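Local coordinates for protein aromatic-amino-acid:2-oxoglutarate transaminase (Candida albicans, PDB 6HND) that probably transfers amino groups between aromatic amino acids and 2-oxo acids such as 2-oxoglutarate, using bound pyridoxal 5'-phosphate as cofactor, at residues T5-S17 / N171-V183. Numbering follows the deposited sequence.
Sequences THLISKRAAGRTS and NKAADVFLDDGDV
Arg11 of the N-terminal helix 10-14 and Arg15, just after its end, close on Asp175 in a salt-bridge network where that short helix lies nearly perpendicular to residues 171-177, the C-terminal part of helix 166-177, in the PLP-binding domain of an aminotransferase of class I. Arg15 comes head-on: its extended chain presents NH1 to OD2 and NH2 to OD1 of Asp175, each 2.8 Å away, with guanidinium and carboxylate 33° apart. Arg11 arrives side-on. Its NE donates to Asp175 OD1 (3.0 Å) from the carboxylate face opposite Arg15 NH2, while its NH2 bonds the backbone O of Asp175. A chi1 of 176° swings the carboxylate of Asp175 toward residues 5-17, although its CB does not point straight at them. Arg11 NH1 goes on to Ala201 O, just after helix 193-200, so the guanidinium is fixed by Asp175 OD1, Asp175 O and Ala201 O together.

Ser9 is the N-cap of helix 10-14. Its OG accepts from Ala12 N and donates to Asp175 O (2.8 Å), in the carbonyl plane, while Ser9 N bonds Val176 O almost straight (168°). Asp179 lies at the same N-terminus: OD2 takes Lys10 N (2.8 Å) and OD1 takes Arg11 N (3.1 Å), both on syn lone pairs, a placing that the helix dipole would probably favour. Ala12 CB lies against CA and CG2 of Val176, and Tyr365 of helix 356-369 touches both Arg15 and Asp175. Ahead of the N-cap, Leu7 O sits in the ring plane of Phe177, 3.6 Å from its CD1.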
ATOM      1  N   THR B   5      -2.239 -26.378  -0.298  1.00 41.58           N
ATOM      2  CA  THR B   5      -1.224 -26.288  -1.387  1.00 41.13           C
ATOM      3  C   THR B   5      -1.915 -26.414  -2.756  1.00 40.26           C
ATOM      4  O   THR B   5      -1.576 -25.641  -3.701  1.00 39.20           O
ATOM      5  CB  THR B   5      -0.143 -27.364  -1.188  1.00 44.61           C
ATOM      6  OG1 THR B   5       0.527 -27.076   0.037  1.00 49.64           O
ATOM      7  CG2 THR B   5       0.878 -27.431  -2.305  1.00 45.90           C
ATOM      8  N   HIS B   6      -2.837 -27.362  -2.910  1.00 36.29           N
ATOM      9  CA  HIS B   6      -3.456 -27.636  -4.237  1.00 39.23           C
ATOM     10  C   HIS B   6      -4.263 -26.413  -4.719  1.00 41.14           C
ATOM     11  O   HIS B   6      -4.525 -26.324  -5.953  1.00 42.62           O
ATOM     12  CB  HIS B   6      -4.290 -28.929  -4.182  1.00 38.77           C
ATOM     13  CG  HIS B   6      -5.518 -28.832  -3.337  1.00 41.53           C
ATOM     14  ND1 HIS B   6      -5.468 -28.761  -1.947  1.00 41.43           N
ATOM     15  CD2 HIS B   6      -6.825 -28.800  -3.678  1.00 42.88           C
ATOM     16  CE1 HIS B   6      -6.690 -28.685  -1.471  1.00 43.99           C
ATOM     17  NE2 HIS B   6      -7.552 -28.721  -2.513  1.00 44.47           N
ATOM     18  N   LEU B   7      -4.697 -25.526  -3.809  1.00 35.14           N
ATOM     19  CA  LEU B   7      -5.609 -24.398  -4.176  1.00 37.23           C
ATOM     20  C   LEU B   7      -4.787 -23.140  -4.498  1.00 32.99           C
ATOM     21  O   LEU B   7      -5.311 -22.221  -5.145  1.00 38.32           O
ATOM     22  CB  LEU B   7      -6.600 -24.125  -3.038  1.00 37.37           C
ATOM     23  CG  LEU B   7      -7.638 -25.209  -2.724  1.00 34.97           C
ATOM     24  CD1 LEU B   7      -8.257 -24.974  -1.350  1.00 36.93           C
ATOM     25  CD2 LEU B   7      -8.715 -25.262  -3.770  1.00 33.81           C
ATOM     26  N   ILE B   8      -3.544 -23.067  -4.064  1.00 34.43           N
ATOM     27  CA  ILE B   8      -2.686 -21.879  -4.365  1.00 36.11           C
ATOM     28  C   ILE B   8      -2.455 -21.777  -5.881  1.00 34.90           C
ATOM     29  O   ILE B   8      -2.169 -22.791  -6.526  1.00 37.42           O
ATOM     30  CB  ILE B   8      -1.406 -21.917  -3.524  1.00 36.76           C
ATOM     31  CG1 ILE B   8      -1.779 -21.810  -2.045  1.00 38.48           C
ATOM     32  CG2 ILE B   8      -0.443 -20.819  -3.940  1.00 36.31           C
ATOM     33  CD1 ILE B   8      -0.603 -21.965  -1.101  1.00 42.83           C
ATOM     34  N   SER B   9      -2.723 -20.605  -6.456  1.00 36.83           N
ATOM     35  CA  SER B   9      -2.478 -20.287  -7.883  1.00 35.10           C
ATOM     36  C   SER B   9      -1.008 -20.583  -8.220  1.00 39.04           C
ATOM     37  O   SER B   9      -0.119 -20.333  -7.368  1.00 37.16           O
ATOM     38  CB  SER B   9      -2.832 -18.851  -8.204  1.00 35.48           C
ATOM     39  OG  SER B   9      -2.011 -17.936  -7.492  1.00 33.22           O
ATOM     40  N   LYS B  10      -0.787 -21.115  -9.420  1.00 41.28           N
ATOM     41  CA  LYS B  10       0.543 -21.318 -10.046  1.00 43.67           C
ATOM     42  C   LYS B  10       1.298 -19.990 -10.030  1.00 39.66           C
ATOM     43  O   LYS B  10       2.466 -20.034  -9.675  1.00 38.34           O
ATOM     44  CB  LYS B  10       0.389 -21.822 -11.485  1.00 50.25           C
ATOM     45  CG  LYS B  10      -0.569 -23.002 -11.655  1.00 60.60           C
ATOM     46  CD  LYS B  10      -0.148 -24.026 -12.680  1.00 66.75           C
ATOM     47  CE  LYS B  10       1.148 -24.715 -12.306  1.00 80.94           C
ATOM     48  NZ  LYS B  10       0.972 -26.185 -12.220  1.00 90.18           N
ATOM     49  N   ARG B  11       0.609 -18.889 -10.354  1.00 35.93           N
ATOM     50  CA  ARG B  11       1.201 -17.526 -10.382  1.00 37.74           C
ATOM     51  C   ARG B  11       1.761 -17.171  -9.001  1.00 37.06           C
ATOM     52  O   ARG B  11       2.937 -16.851  -8.925  1.00 39.58           O
ATOM     53  CB  ARG B  11       0.170 -16.496 -10.863  1.00 38.61           C
ATOM     54  CG  ARG B  11       0.728 -15.094 -11.061  1.00 37.64           C
ATOM     55  CD  ARG B  11      -0.326 -14.046 -11.359  1.00 36.76           C
ATOM     56  NE  ARG B  11      -1.428 -14.154 -10.425  1.00 42.00           N
ATOM     57  CZ  ARG B  11      -2.664 -14.514 -10.733  1.00 42.94           C
ATOM     58  NH1 ARG B  11      -2.995 -14.788 -11.980  1.00 37.54           N
ATOM     59  NH2 ARG B  11      -3.571 -14.595  -9.784  1.00 48.32           N
ATOM     60  N   ALA B  12       0.944 -17.248  -7.953  1.00 37.19           N
ATOM     61  CA  ALA B  12       1.419 -16.893  -6.595  1.00 37.85           C
ATOM     62  C   ALA B  12       2.446 -17.923  -6.076  1.00 38.95           C
ATOM     63  O   ALA B  12       3.334 -17.522  -5.335  1.00 40.16           O
ATOM     64  CB  ALA B  12       0.253 -16.736  -5.645  1.00 37.46           C
ATOM     65  N   ALA B  13       2.338 -19.207  -6.413  1.00 36.08           N
ATOM     66  CA  ALA B  13       3.307 -20.226  -5.946  1.00 39.47           C
ATOM     67  C   ALA B  13       4.637 -20.068  -6.687  1.00 41.31           C
ATOM     68  O   ALA B  13       5.655 -20.500  -6.129  1.00 41.14           O
ATOM     69  CB  ALA B  13       2.794 -21.640  -6.141  1.00 40.72           C
ATOM     70  N   GLY B  14       4.616 -19.554  -7.921  1.00 41.50           N
ATOM     71  CA  GLY B  14       5.825 -19.374  -8.752  1.00 45.30           C
ATOM     72  C   GLY B  14       6.704 -18.208  -8.299  1.00 43.98           C
ATOM     73  O   GLY B  14       7.904 -18.216  -8.603  1.00 44.42           O
ATOM     74  N   ARG B  15       6.144 -17.220  -7.604  1.00 44.57           N
ATOM     75  CA  ARG B  15       6.931 -16.072  -7.076  1.00 46.70           C
ATOM     76  C   ARG B  15       8.009 -16.575  -6.101  1.00 44.32           C
ATOM     77  O   ARG B  15       7.679 -17.366  -5.227  1.00 47.80           O
ATOM     78  CB  ARG B  15       5.965 -15.056  -6.463  1.00 42.40           C
ATOM     79  CG  ARG B  15       5.096 -14.371  -7.507  1.00 38.67           C
ATOM     80  CD  ARG B  15       4.566 -13.049  -7.007  1.00 38.18           C
ATOM     81  NE  ARG B  15       3.464 -12.607  -7.846  1.00 36.97           N
ATOM     82  CZ  ARG B  15       2.189 -12.862  -7.612  1.00 37.97           C
ATOM     83  NH1 ARG B  15       1.844 -13.544  -6.530  1.00 33.94           N
ATOM     84  NH2 ARG B  15       1.269 -12.412  -8.448  1.00 35.48           N
ATOM     85  N   THR B  16       9.256 -16.124  -6.250  1.00 48.04           N
ATOM     86  CA  THR B  16      10.390 -16.486  -5.346  1.00 59.78           C
ATOM     87  C   THR B  16      10.365 -15.629  -4.068  1.00 60.35           C
ATOM     88  O   THR B  16       9.565 -14.684  -4.002  1.00 64.89           O
ATOM     89  CB  THR B  16      11.750 -16.304  -6.034  1.00 67.80           C
ATOM     90  OG1 THR B  16      11.838 -14.910  -6.339  1.00 65.55           O
ATOM     91  CG2 THR B  16      11.934 -17.159  -7.274  1.00 69.16           C
ATOM     92  N   SER B  17      11.204 -15.973  -3.085  1.00 69.37           N
ATOM     93  CA  SER B  17      11.336 -15.304  -1.759  1.00 77.93           C
ATOM     94  C   SER B  17      12.492 -14.292  -1.763  1.00 78.61           C
ATOM     95  O   SER B  17      13.315 -14.312  -2.704  1.00 76.68           O
ATOM     96  CB  SER B  17      11.519 -16.333  -0.663  1.00 80.28           C
ATOM     97  OG  SER B  17      10.447 -17.265  -0.654  1.00 81.83           O
ATOM     98  N   ASN B 171      -7.599  -8.362  -2.836  1.00 32.42           N
ATOM     99  CA  ASN B 171      -6.684  -8.460  -3.998  1.00 30.30           C
ATOM    100  C   ASN B 171      -5.631  -9.539  -3.714  1.00 28.67           C
ATOM    101  O   ASN B 171      -5.335 -10.332  -4.600  1.00 26.76           O
ATOM    102  CB  ASN B 171      -6.056  -7.116  -4.336  1.00 29.52           C
ATOM    103  CG  ASN B 171      -5.223  -7.233  -5.588  1.00 31.39           C
ATOM    104  OD1 ASN B 171      -5.783  -7.614  -6.630  1.00 32.23           O
ATOM    105  ND2 ASN B 171      -3.922  -6.938  -5.480  1.00 27.20           N
ATOM    106  N   LYS B 172      -5.118  -9.570  -2.496  1.00 28.70           N
ATOM    107  CA  LYS B 172      -4.177 -10.606  -2.036  1.00 28.64           C
ATOM    108  C   LYS B 172      -4.828 -11.990  -2.200  1.00 32.25           C
ATOM    109  O   LYS B 172      -4.152 -12.919  -2.655  1.00 33.27           O
ATOM    110  CB  LYS B 172      -3.770 -10.266  -0.604  1.00 29.01           C
ATOM    111  CG  LYS B 172      -2.762  -9.122  -0.473  1.00 30.17           C
ATOM    112  CD  LYS B 172      -2.621  -8.612   0.974  1.00 29.56           C
ATOM    113  CE  LYS B 172      -1.264  -8.005   1.246  1.00 32.29           C
ATOM    114  NZ  LYS B 172      -0.977  -6.797   0.417  1.00 34.09           N
ATOM    115  N   ALA B 173      -6.105 -12.130  -1.848  1.00 32.55           N
ATOM    116  CA  ALA B 173      -6.824 -13.413  -1.868  1.00 31.77           C
ATOM    117  C   ALA B 173      -7.119 -13.808  -3.308  1.00 32.09           C
ATOM    118  O   ALA B 173      -6.965 -14.979  -3.626  1.00 30.81           O
ATOM    119  CB  ALA B 173      -8.114 -13.291  -1.104  1.00 35.44           C
ATOM    120  N   ALA B 174      -7.619 -12.890  -4.129  1.00 29.95           N
ATOM    121  CA  ALA B 174      -7.851 -13.155  -5.565  1.00 32.16           C
ATOM    122  C   ALA B 174      -6.534 -13.631  -6.187  1.00 31.34           C
ATOM    123  O   ALA B 174      -6.531 -14.674  -6.851  1.00 31.96           O
ATOM    124  CB  ALA B 174      -8.372 -11.926  -6.255  1.00 34.21           C
ATOM    125  N   ASP B 175      -5.422 -12.961  -5.885  1.00 34.46           N
ATOM    126  CA  ASP B 175      -4.099 -13.335  -6.457  1.00 32.06           C
ATOM    127  C   ASP B 175      -3.704 -14.749  -6.009  1.00 31.25           C
ATOM    128  O   ASP B 175      -3.277 -15.526  -6.866  1.00 36.58           O
ATOM    129  CB  ASP B 175      -3.006 -12.351  -6.068  1.00 32.99           C
ATOM    130  CG  ASP B 175      -1.648 -12.788  -6.572  1.00 35.06           C
ATOM    131  OD1 ASP B 175      -1.423 -12.658  -7.805  1.00 33.23           O
ATOM    132  OD2 ASP B 175      -0.870 -13.302  -5.741  1.00 31.01           O
ATOM    133  N   VAL B 176      -3.835 -15.074  -4.722  1.00 30.49           N
ATOM    134  CA  VAL B 176      -3.278 -16.322  -4.142  1.00 30.45           C
ATOM    135  C   VAL B 176      -4.125 -17.518  -4.575  1.00 33.57           C
ATOM    136  O   VAL B 176      -3.565 -18.634  -4.554  1.00 32.53           O
ATOM    137  CB  VAL B 176      -3.129 -16.251  -2.608  1.00 35.56           C
ATOM    138  CG1 VAL B 176      -4.416 -16.600  -1.859  1.00 35.00           C
ATOM    139  CG2 VAL B 176      -2.010 -17.164  -2.131  1.00 37.39           C
ATOM    140  N   PHE B 177      -5.413 -17.339  -4.919  1.00 32.05           N
ATOM    141  CA  PHE B 177      -6.301 -18.481  -5.290  1.00 34.78           C
ATOM    142  C   PHE B 177      -6.609 -18.551  -6.799  1.00 34.06           C
ATOM    143  O   PHE B 177      -6.925 -19.655  -7.241  1.00 37.17           O
ATOM    144  CB  PHE B 177      -7.591 -18.511  -4.461  1.00 33.11           C
ATOM    145  CG  PHE B 177      -7.405 -18.871  -3.012  1.00 32.42           C
ATOM    146  CD1 PHE B 177      -6.754 -20.026  -2.644  1.00 32.95           C
ATOM    147  CD2 PHE B 177      -7.947 -18.083  -2.012  1.00 35.86           C
ATOM    148  CE1 PHE B 177      -6.570 -20.334  -1.310  1.00 35.73           C
ATOM    149  CE2 PHE B 177      -7.797 -18.414  -0.672  1.00 35.66           C
ATOM    150  CZ  PHE B 177      -7.096 -19.532  -0.321  1.00 34.69           C
ATOM    151  N   LEU B 178      -6.553 -17.468  -7.574  1.00 31.66           N
ATOM    152  CA  LEU B 178      -7.072 -17.495  -8.965  1.00 31.85           C
ATOM    153  C   LEU B 178      -5.945 -17.361 -10.000  1.00 34.67           C
ATOM    154  O   LEU B 178      -5.297 -16.323 -10.070  1.00 38.83           O
ATOM    155  CB  LEU B 178      -8.089 -16.367  -9.131  1.00 33.06           C
ATOM    156  CG  LEU B 178      -9.285 -16.408  -8.193  1.00 33.76           C
ATOM    157  CD1 LEU B 178     -10.146 -15.172  -8.393  1.00 34.80           C
ATOM    158  CD2 LEU B 178     -10.091 -17.673  -8.379  1.00 30.64           C
ATOM    159  N   ASP B 179      -5.761 -18.363 -10.835  1.00 37.03           N
ATOM    160  CA  ASP B 179      -4.914 -18.266 -12.050  1.00 36.82           C
ATOM    161  C   ASP B 179      -5.758 -17.688 -13.172  1.00 37.45           C
ATOM    162  O   ASP B 179      -7.008 -17.676 -13.042  1.00 35.75           O
ATOM    163  CB  ASP B 179      -4.352 -19.632 -12.455  1.00 36.29           C
ATOM    164  CG  ASP B 179      -3.104 -19.972 -11.670  1.00 37.59           C
ATOM    165  OD1 ASP B 179      -2.211 -19.083 -11.603  1.00 37.86           O
ATOM    166  OD2 ASP B 179      -3.039 -21.090 -11.121  1.00 37.14           O
ATOM    167  N   ASP B 180      -5.084 -17.260 -14.229  1.00 40.34           N
ATOM    168  CA  ASP B 180      -5.691 -16.813 -15.508  1.00 45.76           C
ATOM    169  C   ASP B 180      -6.618 -17.926 -16.021  1.00 40.04           C
ATOM    170  O   ASP B 180      -6.152 -19.057 -16.122  1.00 40.80           O
ATOM    171  CB  ASP B 180      -4.592 -16.478 -16.521  1.00 49.72           C
ATOM    172  CG  ASP B 180      -4.960 -15.289 -17.377  1.00 60.87           C
ATOM    173  OD1 ASP B 180      -5.647 -15.515 -18.395  1.00 63.06           O
ATOM    174  OD2 ASP B 180      -4.591 -14.135 -16.982  1.00 69.01           O
ATOM    175  N   GLY B 181      -7.883 -17.619 -16.294  1.00 35.74           N
ATOM    176  CA  GLY B 181      -8.859 -18.599 -16.788  1.00 36.32           C
ATOM    177  C   GLY B 181      -9.721 -19.199 -15.687  1.00 33.84           C
ATOM    178  O   GLY B 181     -10.742 -19.831 -16.010  1.00 38.94           O
ATOM    179  N   ASP B 182      -9.339 -19.075 -14.419  1.00 32.73           N
ATOM    180  CA  ASP B 182     -10.144 -19.661 -13.314  1.00 34.42           C
ATOM    181  C   ASP B 182     -11.492 -18.930 -13.200  1.00 35.63           C
ATOM    182  O   ASP B 182     -11.663 -17.812 -13.722  1.00 36.01           O
ATOM    183  CB  ASP B 182      -9.368 -19.643 -12.004  1.00 37.60           C
ATOM    184  CG  ASP B 182      -8.235 -20.649 -11.958  1.00 36.69           C
ATOM    185  OD1 ASP B 182      -8.130 -21.445 -12.917  1.00 36.64           O
ATOM    186  OD2 ASP B 182      -7.526 -20.666 -10.933  1.00 32.77           O
ATOM    187  N   VAL B 183     -12.454 -19.594 -12.588  1.00 38.99           N
ATOM    188  CA  VAL B 183     -13.800 -19.030 -12.290  1.00 40.88           C
ATOM    189  C   VAL B 183     -13.868 -18.736 -10.784  1.00 37.55           C
ATOM    190  O   VAL B 183     -13.459 -19.594  -9.997  1.00 35.72           O
ATOM    191  CB  VAL B 183     -14.898 -20.008 -12.739  1.00 40.89           C
ATOM    192  CG1 VAL B 183     -16.286 -19.590 -12.271  1.00 43.04           C
ATOM    193  CG2 VAL B 183     -14.865 -20.170 -14.244  1.00 43.68           C
TER